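Local structure of Phenylalanine/tyrosine ammonia-lyase (Rhodosporidium toruloides, 1Y2M) at residues B[167-172]-B[193-198]; B[188-193]-B[223-228]. The protein catalyses the non-oxidative deamination of L-phenylalanine and L-tyrosine to trans-cinnamic acid and p-coumaric acid, releasing ammonium. All coordinates share one frame; numbering follows the deposited sequence.

In the fold
From the N terminus the chain runs through helix 162-176, turns back into helix 185-197, passes through strand 200-201 and then enters helix 215-225. Contact 1 closes the loop between the first two helices, with 20 residues between its segments; contact 2 closes the next one, joining the second helix to the C-terminal end of the third across 29 residues. Because 188-193 comes before 193-198, the two loops cross, with Asn193 common to both. Helix 185-197 takes part in both contacts and ties 162-176 to 215-225, which also touch each other directly. The contact centres lie about 9 Å apart, and Met169 SE packs against Leu191 CD2 while the Phe194 ring reaches Ile225.

Contact 1. Residues B[167-172]-B[193-198]; sequences GAMTIR and NFLNHG
Met169 and Leu195 are the central pair of the antiparallel helical hairpin formed by helices 162-176 and 185-197 in the aromatic amino acid lyase fold. Their short segments approach to 10.2 Å between axes, with 141° between their directions, and the CA atoms of Met169 and Leu195 lie 7.5 Å apart. No hydrogen bond joins these segments, so the contact rests on apolar packing. Met169, present as selenomethionine, and Leu195 lie alongside one another, pointing opposite ways, which brings CE of Met169 to 3.9 Å from CD2 of Leu195. A long, flexible, apolar chain suits this place because it can touch two residues at once: the bend at its last torsion (chi3 -78°) turns CE toward Leu195 CD2 while Met169 SE stays beside Phe194 CB, at 4.1 Å, with the Phe194 side chain roughly perpendicular to it.

Leucine suits position 195 because both of its methyls lie against Thr170 OG1, CD1 the nearer at 3.6 Å, while CD2 also meets Met169 CE. That hydroxyl is not a stray polar atom in an apolar layer, since it hydrogen-bonds to the carbonyl of Arg166 in its own helix and leaves threonine to act here as a compact filler. Arg166 also binds Leu195 O through NH1, at the helix end where Gly198 N returns to the same oxygen at 3.2 Å. Gly198 completes a Schellman motif with a positive phi of 64°, a conformation that a residue without CB adopts readily.

Around the pair, helix 215-225 receives Met169 at Ile221 and the Phe194 ring at Ala224 and Ile225. Helix 69-77 packs against Thr170 through Ala75, helix 273-303 meets Ala168 through Val274 and Ser277, and strand 200-201 follows shortly after Gly198.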
loop_
_atom_site.group_PDB
_atom_site.type_symbol
_atom_site.label_atom_id
_atom_site.label_comp_id
_atom_site.label_asym_id
_atom_site.label_seq_id
_atom_site.Cartn_x
_atom_site.Cartn_y
_atom_site.Cartn_z
ATOM N N GLY B 167 24.893 -13.447 -12.078
ATOM C CA GLY B 167 25.334 -12.657 -10.937
ATOM C C GLY B 167 25.291 -13.486 -9.649
ATOM O O GLY B 167 26.174 -13.382 -8.808
ATOM N N ALA B 168 24.287 -14.373 -9.548
ATOM C CA ALA B 168 24.120 -15.208 -8.368
ATOM C C ALA B 168 25.226 -16.217 -8.247
ATOM O O ALA B 168 25.769 -16.451 -7.175
ATOM C CB ALA B 168 22.791 -15.929 -8.422
HETATM N N MSE B 169 25.598 -16.812 -9.367
HETATM C CA MSE B 169 26.709 -17.779 -9.353
HETATM C C MSE B 169 28.006 -17.110 -8.952
HETATM O O MSE B 169 28.809 -17.718 -8.235
HETATM C CB MSE B 169 26.853 -18.519 -10.672
HETATM C CG MSE B 169 25.620 -19.324 -10.939
HETATM SE SE MSE B 169 25.941 -20.625 -12.440
HETATM C CE MSE B 169 25.773 -19.354 -14.007
ATOM N N THR B 170 28.224 -15.879 -9.407
ATOM C CA THR B 170 29.441 -15.146 -9.132
ATOM C C THR B 170 29.555 -14.866 -7.617
ATOM O O THR B 170 30.589 -15.069 -6.956
ATOM C CB THR B 170 29.460 -13.816 -9.913
ATOM O OG1 THR B 170 29.369 -14.077 -11.325
ATOM C CG2 THR B 170 30.681 -13.050 -9.646
ATOM N N ILE B 171 28.461 -14.309 -7.067
ATOM C CA ILE B 171 28.426 -13.950 -5.628
ATOM C C ILE B 171 28.524 -15.229 -4.812
ATOM O O ILE B 171 29.210 -15.280 -3.805
ATOM C CB ILE B 171 27.149 -13.151 -5.276
ATOM C CG1 ILE B 171 27.178 -11.797 -5.977
ATOM C CG2 ILE B 171 26.882 -13.086 -3.800
ATOM C CD1 ILE B 171 25.821 -11.065 -5.950
ATOM N N ARG B 172 27.838 -16.278 -5.260
ATOM C CA ARG B 172 27.877 -17.547 -4.524
ATOM C C ARG B 172 29.318 -18.037 -4.406
ATOM O O ARG B 172 29.752 -18.417 -3.314
ATOM C CB ARG B 172 27.029 -18.623 -5.209
ATOM C CG ARG B 172 27.161 -19.994 -4.581
ATOM C CD ARG B 172 27.378 -19.832 -3.055
ATOM N NE ARG B 172 26.187 -20.093 -2.390
ATOM C CZ ARG B 172 25.852 -19.785 -1.143
ATOM N NH1 ARG B 172 26.604 -19.125 -0.250
ATOM N NH2 ARG B 172 24.676 -20.181 -0.800
ATOM N N ASN B 193 33.215 -22.516 -14.104
ATOM C CA ASN B 193 33.181 -23.120 -15.456
ATOM C C ASN B 193 31.830 -22.905 -16.133
ATOM O O ASN B 193 31.795 -22.578 -17.327
ATOM C CB ASN B 193 33.535 -24.584 -15.420
ATOM C CG ASN B 193 35.008 -24.844 -15.280
ATOM O OD1 ASN B 193 35.847 -24.020 -15.676
ATOM N ND2 ASN B 193 35.340 -25.988 -14.736
ATOM N N PHE B 194 30.724 -22.991 -15.396
ATOM C CA PHE B 194 29.432 -22.603 -15.964
ATOM C C PHE B 194 29.458 -21.169 -16.431
ATOM O O PHE B 194 29.030 -20.846 -17.551
ATOM C CB PHE B 194 28.287 -22.802 -14.982
ATOM C CG PHE B 194 27.688 -24.180 -15.012
ATOM C CD1 PHE B 194 28.445 -25.297 -15.286
ATOM C CD2 PHE B 194 26.356 -24.339 -14.736
ATOM C CE1 PHE B 194 27.835 -26.553 -15.294
ATOM C CE2 PHE B 194 25.763 -25.558 -14.736
ATOM C CZ PHE B 194 26.491 -26.662 -15.021
ATOM N N LEU B 195 29.948 -20.265 -15.585
ATOM C CA LEU B 195 30.035 -18.874 -16.002
ATOM C C LEU B 195 30.862 -18.703 -17.286
ATOM O O LEU B 195 30.458 -18.003 -18.193
ATOM C CB LEU B 195 30.628 -17.979 -14.876
ATOM C CG LEU B 195 29.649 -17.729 -13.693
ATOM C CD1 LEU B 195 30.407 -17.290 -12.451
ATOM C CD2 LEU B 195 28.602 -16.705 -14.056
ATOM N N ASN B 196 32.028 -19.310 -17.313
ATOM C CA ASN B 196 33.012 -19.017 -18.349
ATOM C C ASN B 196 32.664 -19.684 -19.654
ATOM O O ASN B 196 33.155 -19.272 -20.684
ATOM C CB ASN B 196 34.409 -19.366 -17.882
ATOM C CG ASN B 196 34.834 -18.528 -16.689
ATOM O OD1 ASN B 196 34.347 -17.414 -16.514
ATOM N ND2 ASN B 196 35.745 -19.052 -15.876
ATOM N N HIS B 197 31.828 -20.710 -19.585
ATOM C CA HIS B 197 31.311 -21.385 -20.788
ATOM C C HIS B 197 29.868 -20.957 -21.122
ATOM O O HIS B 197 29.279 -21.488 -22.055
ATOM C CB HIS B 197 31.376 -22.900 -20.613
ATOM C CG HIS B 197 32.772 -23.440 -20.563
ATOM N ND1 HIS B 197 33.624 -23.368 -21.640
ATOM C CD2 HIS B 197 33.481 -24.005 -19.559
ATOM C CE1 HIS B 197 34.791 -23.900 -21.308
ATOM N NE2 HIS B 197 34.734 -24.290 -20.049
ATOM N N GLY B 198 29.311 -19.977 -20.411
ATOM C CA GLY B 198 28.004 -19.461 -20.725
ATOM C C GLY B 198 26.889 -20.471 -20.562
ATOM O O GLY B 198 25.899 -20.472 -21.350
#

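Contact 2. Residues B[188-193]-B[223-228]; sequences LEALTN and AAISGH
Glu189 O accepts the backbone N of Asn193 at 2.8 Å. This bond belongs to the regular helical ladder of 185-197, which presents Ala190 and Leu191 to Ile225 in a helix-helix packing against the C-terminal turn of helix 215-225. The small alanine permits a close approach, with the CA atoms of Ala190 and Ile225 only 6.2 Å apart and Ala190 CB at 4.0 Å from Ile225 CB.

Beta-branched Ile225 spreads two arms over Leu191. With chi1 at 61°, CG1 sits between the backbone N and the carbonyl carbon while CG2 swings anti to that carbon; chi2, at 165°, then extends the CG1 arm and brings Ile225 CD1 to 4.1 Å from Leu191 CG. An alanine here lacks CG2 and CD1, which would probably leave a gap beside Leu191 CG and CD2.

Helix 215-225 ends immediately afterwards in a Schellman motif. Gly227, at positive phi, bonds through N to Ala224 O, and His228 N reaches Ala223 O at 2.9 Å. Beyond the turn, His228 packs on Gln687 of the second subunit. Back at the helix interface, the nearest approach is that of Leu191 CD2 to Ile225 CG2, at 3.8 Å.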
loop_
_atom_site.group_PDB
_atom_site.type_symbol
_atom_site.label_atom_id
_atom_site.label_comp_id
_atom_site.label_asym_id
_atom_site.label_seq_id
_atom_site.Cartn_x
_atom_site.Cartn_y
_atom_site.Cartn_z
ATOM N N LEU B 188 33.386 -24.922 -6.470
ATOM C CA LEU B 188 33.401 -23.524 -6.848
ATOM C C LEU B 188 33.823 -23.403 -8.299
ATOM O O LEU B 188 33.222 -22.626 -9.071
ATOM C CB LEU B 188 34.360 -22.703 -5.957
ATOM C CG LEU B 188 34.122 -22.833 -4.444
ATOM C CD1 LEU B 188 34.995 -21.735 -3.752
ATOM C CD2 LEU B 188 32.693 -22.760 -4.051
ATOM N N GLU B 189 34.816 -24.204 -8.686
ATOM C CA GLU B 189 35.223 -24.287 -10.077
ATOM C C GLU B 189 34.121 -24.766 -11.020
ATOM O O GLU B 189 34.087 -24.380 -12.177
ATOM C CB GLU B 189 36.482 -25.174 -10.226
ATOM C CG GLU B 189 37.687 -24.535 -9.586
ATOM C CD GLU B 189 38.933 -25.438 -9.670
ATOM O OE1 GLU B 189 38.798 -26.687 -9.810
ATOM O OE2 GLU B 189 40.054 -24.903 -9.537
ATOM N N ALA B 190 33.209 -25.591 -10.532
ATOM C CA ALA B 190 32.068 -26.031 -11.372
ATOM C C ALA B 190 31.207 -24.832 -11.741
ATOM O O ALA B 190 30.774 -24.671 -12.876
ATOM C CB ALA B 190 31.253 -27.034 -10.653
ATOM N N LEU B 191 31.010 -23.956 -10.774
ATOM C CA LEU B 191 30.285 -22.700 -10.993
ATOM C C LEU B 191 31.020 -21.737 -11.914
ATOM O O LEU B 191 30.428 -21.132 -12.840
ATOM C CB LEU B 191 29.962 -22.019 -9.645
ATOM C CG LEU B 191 28.987 -22.820 -8.779
ATOM C CD1 LEU B 191 29.018 -22.284 -7.337
ATOM C CD2 LEU B 191 27.588 -22.763 -9.388
ATOM N N THR B 192 32.317 -21.564 -11.661
ATOM C CA THR B 192 33.057 -20.646 -12.532
ATOM C C THR B 192 33.165 -21.203 -13.971
ATOM O O THR B 192 33.106 -20.440 -14.932
ATOM C CB THR B 192 34.438 -20.211 -11.922
ATOM O OG1 THR B 192 35.288 -21.363 -11.799
ATOM C CG2 THR B 192 34.251 -19.548 -10.558
ATOM N N ASN B 193 33.215 -22.516 -14.104
ATOM C CA ASN B 193 33.181 -23.120 -15.456
ATOM C C ASN B 193 31.830 -22.905 -16.133
ATOM O O ASN B 193 31.795 -22.578 -17.327
ATOM C CB ASN B 193 33.535 -24.584 -15.420
ATOM C CG ASN B 193 35.008 -24.844 -15.280
ATOM O OD1 ASN B 193 35.847 -24.020 -15.676
ATOM N ND2 ASN B 193 35.340 -25.988 -14.736
ATOM N N ALA B 223 21.700 -28.196 -8.371
ATOM C CA ALA B 223 21.262 -29.345 -9.158
ATOM C C ALA B 223 21.900 -29.381 -10.569
ATOM O O ALA B 223 22.219 -30.435 -11.082
ATOM C CB ALA B 223 19.754 -29.358 -9.248
ATOM N N ALA B 224 22.043 -28.202 -11.175
ATOM C CA ALA B 224 22.630 -28.087 -12.478
ATOM C C ALA B 224 24.108 -28.521 -12.455
ATOM O O ALA B 224 24.486 -29.391 -13.264
ATOM C CB ALA B 224 22.462 -26.711 -13.038
ATOM N N ILE B 225 24.936 -27.952 -11.582
ATOM C CA ILE B 225 26.339 -28.350 -11.556
ATOM C C ILE B 225 26.547 -29.817 -11.154
ATOM O O ILE B 225 27.588 -30.417 -11.444
ATOM C CB ILE B 225 27.228 -27.408 -10.685
ATOM C CG1 ILE B 225 26.784 -27.384 -9.214
ATOM C CG2 ILE B 225 27.225 -26.045 -11.270
ATOM C CD1 ILE B 225 27.831 -26.767 -8.289
ATOM N N SER B 226 25.575 -30.375 -10.432
ATOM C CA SER B 226 25.652 -31.760 -10.027
ATOM C C SER B 226 24.959 -32.719 -11.026
ATOM O O SER B 226 24.948 -33.937 -10.828
ATOM C CB SER B 226 25.124 -31.901 -8.588
ATOM O OG SER B 226 23.784 -31.627 -8.547
ATOM N N GLY B 227 24.409 -32.189 -12.110
ATOM C CA GLY B 227 23.875 -33.035 -13.163
ATOM C C GLY B 227 22.598 -33.782 -12.781
ATOM O O GLY B 227 22.388 -34.903 -13.246
ATOM N N HIS B 228 21.759 -33.163 -11.942
ATOM C CA HIS B 228 20.429 -33.733 -11.639
ATOM C C HIS B 228 19.760 -34.094 -12.966
ATOM O O HIS B 228 19.826 -33.335 -13.911
ATOM C CB HIS B 228 19.559 -32.719 -10.913
ATOM C CG HIS B 228 18.303 -33.295 -10.339
ATOM N ND1 HIS B 228 17.220 -33.655 -11.113
ATOM C CD2 HIS B 228 17.931 -33.496 -9.051
ATOM C CE1 HIS B 228 16.248 -34.086 -10.326
ATOM N NE2 HIS B 228 16.650 -34.006 -9.074
#